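PDB 6HYQ: protein kinase A regulatory subunit, putative from Trypanosoma cruzi, which binds guanosine in a cyclic nucleotide-binding domain and probably controls the activity of a protein kinase A catalytic subunit. Local coordinates for residues E190-Y195 / A246-T251; T209-G214 / P221-E226. One frame throughout, in Å; residues are numbered along the deposited sequence. Where two conformers were deposited one is given.

Contact 1 (E190-Y195 / A246-T251); sequences EYIIHY and ADVVAT. With GMP (guanosine), chain F.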
loop_
_atom_site.group_PDB
_atom_site.type_symbol
_atom_site.label_atom_id
_atom_site.label_comp_id
_atom_site.label_asym_id
_atom_site.label_seq_id
_atom_site.Cartn_x
_atom_site.Cartn_y
_atom_site.Cartn_z
ATOM N N GLU A 190 -19.817 -16.125 -6.063
ATOM C CA GLU A 190 -19.876 -14.820 -5.429
ATOM C C GLU A 190 -19.103 -13.772 -6.213
ATOM O O GLU A 190 -18.006 -14.012 -6.721
ATOM C CB GLU A 190 -19.308 -14.881 -4.010
ATOM C CG GLU A 190 -19.256 -13.522 -3.296
ATOM C CD GLU A 190 -18.634 -13.641 -1.857
ATOM O OE1 GLU A 190 -18.534 -12.613 -1.159
ATOM O OE2 GLU A 190 -18.317 -14.757 -1.451
ATOM N N TYR A 191 -19.705 -12.582 -6.274
ATOM C CA TYR A 191 -19.064 -11.422 -6.911
ATOM C C TYR A 191 -17.862 -10.941 -6.096
ATOM O O TYR A 191 -18.017 -10.616 -4.906
ATOM C CB TYR A 191 -20.102 -10.281 -7.106
ATOM C CG TYR A 191 -20.925 -10.565 -8.305
ATOM C CD1 TYR A 191 -21.828 -11.579 -8.300
ATOM C CD2 TYR A 191 -20.682 -9.898 -9.501
ATOM C CE1 TYR A 191 -22.564 -11.844 -9.458
ATOM C CE2 TYR A 191 -21.391 -10.158 -10.640
ATOM C CZ TYR A 191 -22.321 -11.113 -10.629
ATOM O OH TYR A 191 -22.993 -11.337 -11.802
ATOM N N ILE A 192 -16.673 -10.894 -6.741
ATOM C CA ILE A 192 -15.510 -10.157 -6.221
ATOM C C ILE A 192 -15.650 -8.681 -6.553
ATOM O O ILE A 192 -15.398 -7.802 -5.707
ATOM C CB ILE A 192 -14.195 -10.734 -6.825
ATOM C CG1 ILE A 192 -14.098 -12.185 -6.457
ATOM C CG2 ILE A 192 -12.969 -9.954 -6.456
ATOM C CD1 ILE A 192 -12.908 -12.934 -7.015
ATOM N N ILE A 193 -16.033 -8.401 -7.780
ATOM C CA ILE A 193 -16.201 -7.036 -8.210
ATOM C C ILE A 193 -17.497 -6.947 -9.006
ATOM O O ILE A 193 -17.796 -7.856 -9.806
ATOM C CB ILE A 193 -15.029 -6.568 -9.084
ATOM C CG1 ILE A 193 -13.720 -6.470 -8.304
ATOM C CG2 ILE A 193 -15.345 -5.207 -9.648
ATOM C CD1 ILE A 193 -12.582 -6.507 -9.261
ATOM N N HIS A 194 -18.240 -5.873 -8.803
ATOM C CA HIS A 194 -19.432 -5.647 -9.574
ATOM C C HIS A 194 -19.208 -4.592 -10.675
ATOM O O HIS A 194 -18.608 -3.533 -10.440
ATOM C CB HIS A 194 -20.641 -5.185 -8.701
ATOM C CG HIS A 194 -21.290 -6.294 -7.931
ATOM N ND1 HIS A 194 -22.116 -7.208 -8.544
ATOM C CD2 HIS A 194 -21.232 -6.658 -6.610
ATOM C CE1 HIS A 194 -22.571 -8.064 -7.645
ATOM N NE2 HIS A 194 -22.043 -7.763 -6.466
ATOM N N TYR A 195 -19.747 -4.880 -11.845
ATOM C CA TYR A 195 -19.747 -3.905 -12.910
ATOM C C TYR A 195 -20.327 -2.573 -12.474
ATOM O O TYR A 195 -21.336 -2.525 -11.769
ATOM C CB TYR A 195 -20.588 -4.401 -14.083
ATOM C CG TYR A 195 -20.635 -3.445 -15.216
ATOM C CD1 TYR A 195 -19.684 -3.463 -16.213
ATOM C CD2 TYR A 195 -21.678 -2.498 -15.303
ATOM C CE1 TYR A 195 -19.769 -2.561 -17.319
ATOM C CE2 TYR A 195 -21.745 -1.615 -16.370
ATOM C CZ TYR A 195 -20.797 -1.647 -17.351
ATOM O OH TYR A 195 -20.889 -0.748 -18.354
ATOM N N ALA A 246 -16.150 -4.251 -15.689
ATOM C CA ALA A 246 -16.490 -5.672 -15.724
ATOM C C ALA A 246 -16.874 -6.165 -14.351
ATOM O O ALA A 246 -16.490 -5.556 -13.333
ATOM C CB ALA A 246 -15.303 -6.525 -16.199
ATOM N N ASP A 247 -17.663 -7.223 -14.329
ATOM C CA ASP A 247 -17.818 -8.064 -13.139
ATOM C C ASP A 247 -16.629 -8.996 -13.068
ATOM O O ASP A 247 -16.149 -9.485 -14.100
ATOM C CB ASP A 247 -19.065 -8.967 -13.139
ATOM C CG ASP A 247 -20.402 -8.236 -13.402
ATOM O OD1 ASP A 247 -20.748 -7.223 -12.771
ATOM O OD2 ASP A 247 -21.190 -8.768 -14.204
ATOM N N VAL A 248 -16.218 -9.317 -11.826
ATOM C CA VAL A 248 -15.291 -10.401 -11.586
ATOM C C VAL A 248 -15.966 -11.279 -10.596
ATOM O O VAL A 248 -16.323 -10.795 -9.480
ATOM C CB VAL A 248 -13.930 -9.953 -11.049
ATOM C CG1 VAL A 248 -12.940 -11.273 -10.929
ATOM C CG2 VAL A 248 -13.291 -8.887 -11.917
ATOM N N VAL A 249 -16.167 -12.537 -10.984
ATOM C CA VAL A 249 -16.917 -13.489 -10.188
ATOM C C VAL A 249 -16.074 -14.779 -9.935
ATOM O O VAL A 249 -15.493 -15.367 -10.862
ATOM C CB VAL A 249 -18.251 -13.882 -10.843
ATOM C CG1 VAL A 249 -19.004 -14.574 -9.882
ATOM C CG2 VAL A 249 -19.106 -12.624 -11.252
ATOM N N ALA A 250 -16.137 -15.288 -8.701
ATOM C CA ALA A 250 -15.457 -16.538 -8.380
ATOM C C ALA A 250 -16.143 -17.693 -9.109
ATOM O O ALA A 250 -17.370 -17.810 -9.090
ATOM C CB ALA A 250 -15.468 -16.789 -6.858
ATOM N N THR A 251 -15.369 -18.532 -9.779
ATOM C CA THR A 251 -15.941 -19.779 -10.256
ATOM C C THR A 251 -15.683 -20.906 -9.293
ATOM O O THR A 251 -16.317 -21.940 -9.425
ATOM C CB THR A 251 -15.414 -20.192 -11.652
ATOM O OG1 THR A 251 -14.024 -20.584 -11.618
ATOM C CG2 THR A 251 -15.681 -19.071 -12.698
HETATM O "O5'" GMP F . -13.071 -3.756 -14.520
HETATM C "C5'" GMP F . -13.019 -4.629 -13.387
HETATM C "C4'" GMP F . -11.778 -5.483 -13.421
HETATM O "O4'" GMP F . -11.971 -6.545 -14.368
HETATM C "C3'" GMP F . -10.484 -4.816 -13.865
HETATM O "O3'" GMP F . -9.856 -4.050 -12.844
HETATM C "C2'" GMP F . -9.666 -6.013 -14.322
HETATM O "O2'" GMP F . -9.103 -6.649 -13.159
HETATM C "C1'" GMP F . -10.762 -6.915 -14.931
HETATM N N9 GMP F . -10.903 -6.710 -16.361
HETATM C C8 GMP F . -11.613 -5.679 -16.904
HETATM N N7 GMP F . -11.503 -5.721 -18.248
HETATM C C5 GMP F . -10.668 -6.728 -18.503
HETATM C C6 GMP F . -10.125 -7.268 -19.803
HETATM O O6 GMP F . -10.428 -6.770 -20.875
HETATM N N1 GMP F . -9.282 -8.399 -19.745
HETATM C C2 GMP F . -8.886 -9.026 -18.527
HETATM N N2 GMP F . -7.969 -10.189 -18.491
HETATM N N3 GMP F . -9.392 -8.479 -17.325
HETATM C C4 GMP F . -10.311 -7.344 -17.337
HETATM O O HOH W 1 -22.839 -6.705 -11.112
#
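Ile192 and Ile193 share one partner, Val248, whose carbonyl oxygen takes both of their N-H groups. The bond from Ile193 N to Val248 O is nearly straight (169°) and on a lone pair in the carbonyl plane. The one from Ile192 N to Val248 O is short, 2.8 Å, but bent to 133°. This is a classic beta bulge in an antiparallel pair, flanked by Val248 N to Ile193 O and Ala250 N to Glu190 O. The pair joins edge strand 191-193 to strand 247-250 in the beta roll of the cyclic nucleotide-binding domain. Ile193 CD1 lies alongside Val248 CG2 at 3.6 Å, and Val248 CG2 also meets guanosine O4'.

On the face with Tyr191 and Val249, a CH-pi contact forms: Val249 CG2 sits 3.5 Å from the Tyr191 ring centroid. It reaches there because this methyl stands beside its own backbone N, anti to the carbonyl carbon. His194 CE1 lies over the rim of the opposite face, and the Asp247 carboxylate comes to the ring edge, its plane nearly perpendicular (83°).

Asp247 closes the end of the pair. Its OD1 receives Tyr195 N at 2.7 Å on the anti side, tilted out of the carboxylate plane, and a water bridges OD1 to His194 ND1, 2.7 Å from each. The other oxygen, OD2, forms a salt bridge with Arg215 on the adjoining strand 210-215, a second partner for the carboxylate. With both oxygens engaged, the carboxylate probably has little freedom to rotate; its negative charge is probably balanced by Arg215, and the water-linked His194 may feel it too.

Contact 2 (T209-G214 / P221-E226); sequences TVEVIG and PTKVCE. With GMP (guanosine), chain F.
Strands 210-214 and 221-226 run antiparallel with a marked twist, 139° between their directions, and the pairing slips by one residue at a bulge where Val224 and Cys225 both lie opposite Val212, whose carbonyl accepts from Val224 N at 3.0 Å while its N-H bonds to Cys225 O at 3.1 Å. Past the bulge, Gly214 N reaches Thr222 O at 2.7 Å.

Three side chains meet one face of the guanosine base. Val212 CG1, anti to its backbone N (chi1 -179°), lies against that face at N9, 3.5 Å away; Val224 CG1 is on the same face, 3.7 Å from N1. Cys225 SG, turned between its N and carbonyl carbon (chi1 61°), makes an unusually close approach to N2, on which little should rest. This hairpin belongs to the beta roll of the cyclic nucleotide-binding domain, a cupin-clan fold, and here it presents a largely apolar surface to the purine, two valine methyls and a cysteine sulfur.

The face with Glu211, Ile213 and Lys223 carries a salt-bridge network. Lys223 NZ pairs with Glu226 OE1 on its own strand, at 3.3 Å, and makes a long salt bridge, 3.7 Å, across to Glu211 OE2, whose side chain crosses the lysine at about a right angle. Beyond them Thr209 CG2 packs against the Glu226 carboxylate.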
loop_
_atom_site.group_PDB
_atom_site.type_symbol
_atom_site.label_atom_id
_atom_site.label_comp_id
_atom_site.label_asym_id
_atom_site.label_seq_id
_atom_site.Cartn_x
_atom_site.Cartn_y
_atom_site.Cartn_z
ATOM N N THR A 209 -10.125 -19.866 -9.082
ATOM C CA THR A 209 -10.240 -19.313 -10.423
ATOM C C THR A 209 -11.354 -18.287 -10.466
ATOM O O THR A 209 -12.325 -18.363 -9.694
ATOM C CB THR A 209 -10.463 -20.450 -11.435
ATOM O OG1 THR A 209 -9.299 -21.280 -11.429
ATOM C CG2 THR A 209 -10.836 -19.894 -12.940
ATOM N N VAL A 210 -11.191 -17.267 -11.297
ATOM C CA VAL A 210 -12.267 -16.281 -11.442
ATOM C C VAL A 210 -12.575 -16.026 -12.904
ATOM O O VAL A 210 -11.718 -16.181 -13.778
ATOM C CB VAL A 210 -11.922 -14.931 -10.783
ATOM C CG1 VAL A 210 -11.367 -15.206 -9.414
ATOM C CG2 VAL A 210 -10.901 -14.227 -11.610
ATOM N N GLU A 211 -13.797 -15.553 -13.127
ATOM C CA GLU A 211 -14.242 -15.080 -14.440
ATOM C C GLU A 211 -14.560 -13.576 -14.361
ATOM O O GLU A 211 -15.148 -13.079 -13.398
ATOM C CB GLU A 211 -15.513 -15.807 -14.944
ATOM C CG GLU A 211 -16.697 -15.635 -14.046
ATOM C CD GLU A 211 -17.907 -16.452 -14.452
ATOM O OE1 GLU A 211 -18.796 -16.634 -13.580
ATOM O OE2 GLU A 211 -17.975 -16.914 -15.618
ATOM N N VAL A 212 -14.152 -12.913 -15.459
ATOM C CA VAL A 212 -14.316 -11.484 -15.726
ATOM C C VAL A 212 -15.480 -11.402 -16.719
ATOM O O VAL A 212 -15.394 -11.977 -17.802
ATOM C CB VAL A 212 -13.032 -10.889 -16.303
ATOM C CG1 VAL A 212 -13.179 -9.397 -16.564
ATOM C CG2 VAL A 212 -11.818 -11.242 -15.357
ATOM N N ILE A 213 -16.604 -10.738 -16.341
ATOM C CA ILE A 213 -17.827 -10.711 -17.151
ATOM C C ILE A 213 -18.075 -9.260 -17.508
ATOM O O ILE A 213 -18.534 -8.470 -16.665
ATOM C CB ILE A 213 -19.038 -11.305 -16.439
ATOM C CG1 ILE A 213 -18.748 -12.752 -16.007
ATOM C CG2 ILE A 213 -20.281 -11.142 -17.367
ATOM C CD1 ILE A 213 -19.799 -13.388 -15.134
ATOM N N GLY A 214 -17.763 -8.908 -18.761
ATOM C CA GLY A 214 -17.875 -7.554 -19.237
ATOM C C GLY A 214 -19.277 -7.238 -19.759
ATOM O O GLY A 214 -20.252 -7.952 -19.510
ATOM N N PRO A 221 -24.179 -9.025 -20.802
ATOM C CA PRO A 221 -23.080 -9.826 -20.263
ATOM C C PRO A 221 -22.354 -10.618 -21.328
ATOM O O PRO A 221 -22.962 -11.355 -22.103
ATOM C CB PRO A 221 -23.788 -10.760 -19.277
ATOM C CG PRO A 221 -24.862 -10.056 -18.888
ATOM C CD PRO A 221 -25.388 -9.266 -20.023
ATOM N N THR A 222 -21.029 -10.496 -21.308
ATOM C CA THR A 222 -20.133 -11.297 -22.128
ATOM C C THR A 222 -18.916 -11.687 -21.287
ATOM O O THR A 222 -18.325 -10.846 -20.609
ATOM C CB THR A 222 -19.712 -10.531 -23.409
ATOM O OG1 THR A 222 -18.930 -11.377 -24.260
ATOM C CG2 THR A 222 -18.910 -9.215 -23.086
ATOM N N LYS A 223 -18.582 -12.964 -21.292
ATOM C CA LYS A 223 -17.380 -13.431 -20.621
ATOM C C LYS A 223 -16.131 -12.996 -21.410
ATOM O O LYS A 223 -16.068 -13.153 -22.628
ATOM C CB LYS A 223 -17.454 -14.952 -20.469
ATOM C CG LYS A 223 -16.458 -15.535 -19.481
ATOM C CD LYS A 223 -16.346 -17.039 -19.617
ATOM C CE LYS A 223 -15.325 -17.620 -18.673
ATOM N NZ LYS A 223 -15.844 -18.805 -17.974
ATOM N N VAL A 224 -15.145 -12.416 -20.719
ATOM C CA VAL A 224 -13.892 -11.958 -21.325
ATOM C C VAL A 224 -12.796 -13.021 -21.234
ATOM O O VAL A 224 -12.294 -13.489 -22.253
ATOM C CB VAL A 224 -13.415 -10.675 -20.645
ATOM C CG1 VAL A 224 -12.129 -10.195 -21.303
ATOM C CG2 VAL A 224 -14.479 -9.667 -20.701
ATOM N N CYS A 225 -12.479 -13.450 -20.019
ATOM C CA CYS A 225 -11.469 -14.465 -19.763
ATOM C C CYS A 225 -11.656 -14.996 -18.350
ATOM O O CYS A 225 -12.479 -14.498 -17.587
ATOM C CB CYS A 225 -10.083 -13.863 -19.919
ATOM S SG CYS A 225 -9.844 -12.540 -18.740
ATOM N N GLU A 226 -10.775 -15.900 -17.960
ATOM C CA GLU A 226 -10.656 -16.362 -16.586
ATOM C C GLU A 226 -9.306 -15.948 -16.009
ATOM O O GLU A 226 -8.358 -15.657 -16.733
ATOM C CB GLU A 226 -10.788 -17.883 -16.494
ATOM C CG GLU A 226 -12.136 -18.428 -16.865
ATOM C CD GLU A 226 -12.318 -19.869 -16.475
ATOM O OE1 GLU A 226 -13.467 -20.301 -16.259
ATOM O OE2 GLU A 226 -11.310 -20.568 -16.348
HETATM O "O5'" GMP F . -13.071 -3.756 -14.520
HETATM C "C5'" GMP F . -13.019 -4.629 -13.387
HETATM C "C4'" GMP F . -11.778 -5.483 -13.421
HETATM O "O4'" GMP F . -11.971 -6.545 -14.368
HETATM C "C3'" GMP F . -10.484 -4.816 -13.865
HETATM O "O3'" GMP F . -9.856 -4.050 -12.844
HETATM C "C2'" GMP F . -9.666 -6.013 -14.322
HETATM O "O2'" GMP F . -9.103 -6.649 -13.159
HETATM C "C1'" GMP F . -10.762 -6.915 -14.931
HETATM N N9 GMP F . -10.903 -6.710 -16.361
HETATM C C8 GMP F . -11.613 -5.679 -16.904
HETATM N N7 GMP F . -11.503 -5.721 -18.248
HETATM C C5 GMP F . -10.668 -6.728 -18.503
HETATM C C6 GMP F . -10.125 -7.268 -19.803
HETATM O O6 GMP F . -10.428 -6.770 -20.875
HETATM N N1 GMP F . -9.282 -8.399 -19.745
HETATM C C2 GMP F . -8.886 -9.026 -18.527
HETATM N N2 GMP F . -7.969 -10.189 -18.491
HETATM N N3 GMP F . -9.392 -8.479 -17.325
HETATM C C4 GMP F . -10.311 -7.344 -17.337
#

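The two contacts lie about 8 Å apart, centre to centre, in one antiparallel four-stranded sheet ordered 191-193, 247-250, 210-215, 221-227. Contact 1 pairs the first two strands and contact 2 the last two. The inner strands 247-250 and 210-215 join them, probably through bonds such as Val249 N to Glu211 O, with Ala246 CB packed on Val212 CG1. Along the chain the hairpin of contact 2 is nested inside the loop that contact 1 closes. Both touch the same guanosine, contact 1 chiefly at the ribose and contact 2 at the base, so the sheet lines one side of the guanosine site, which Glu237, Gly234, Val245, Lys283 and Tyr287 help complete.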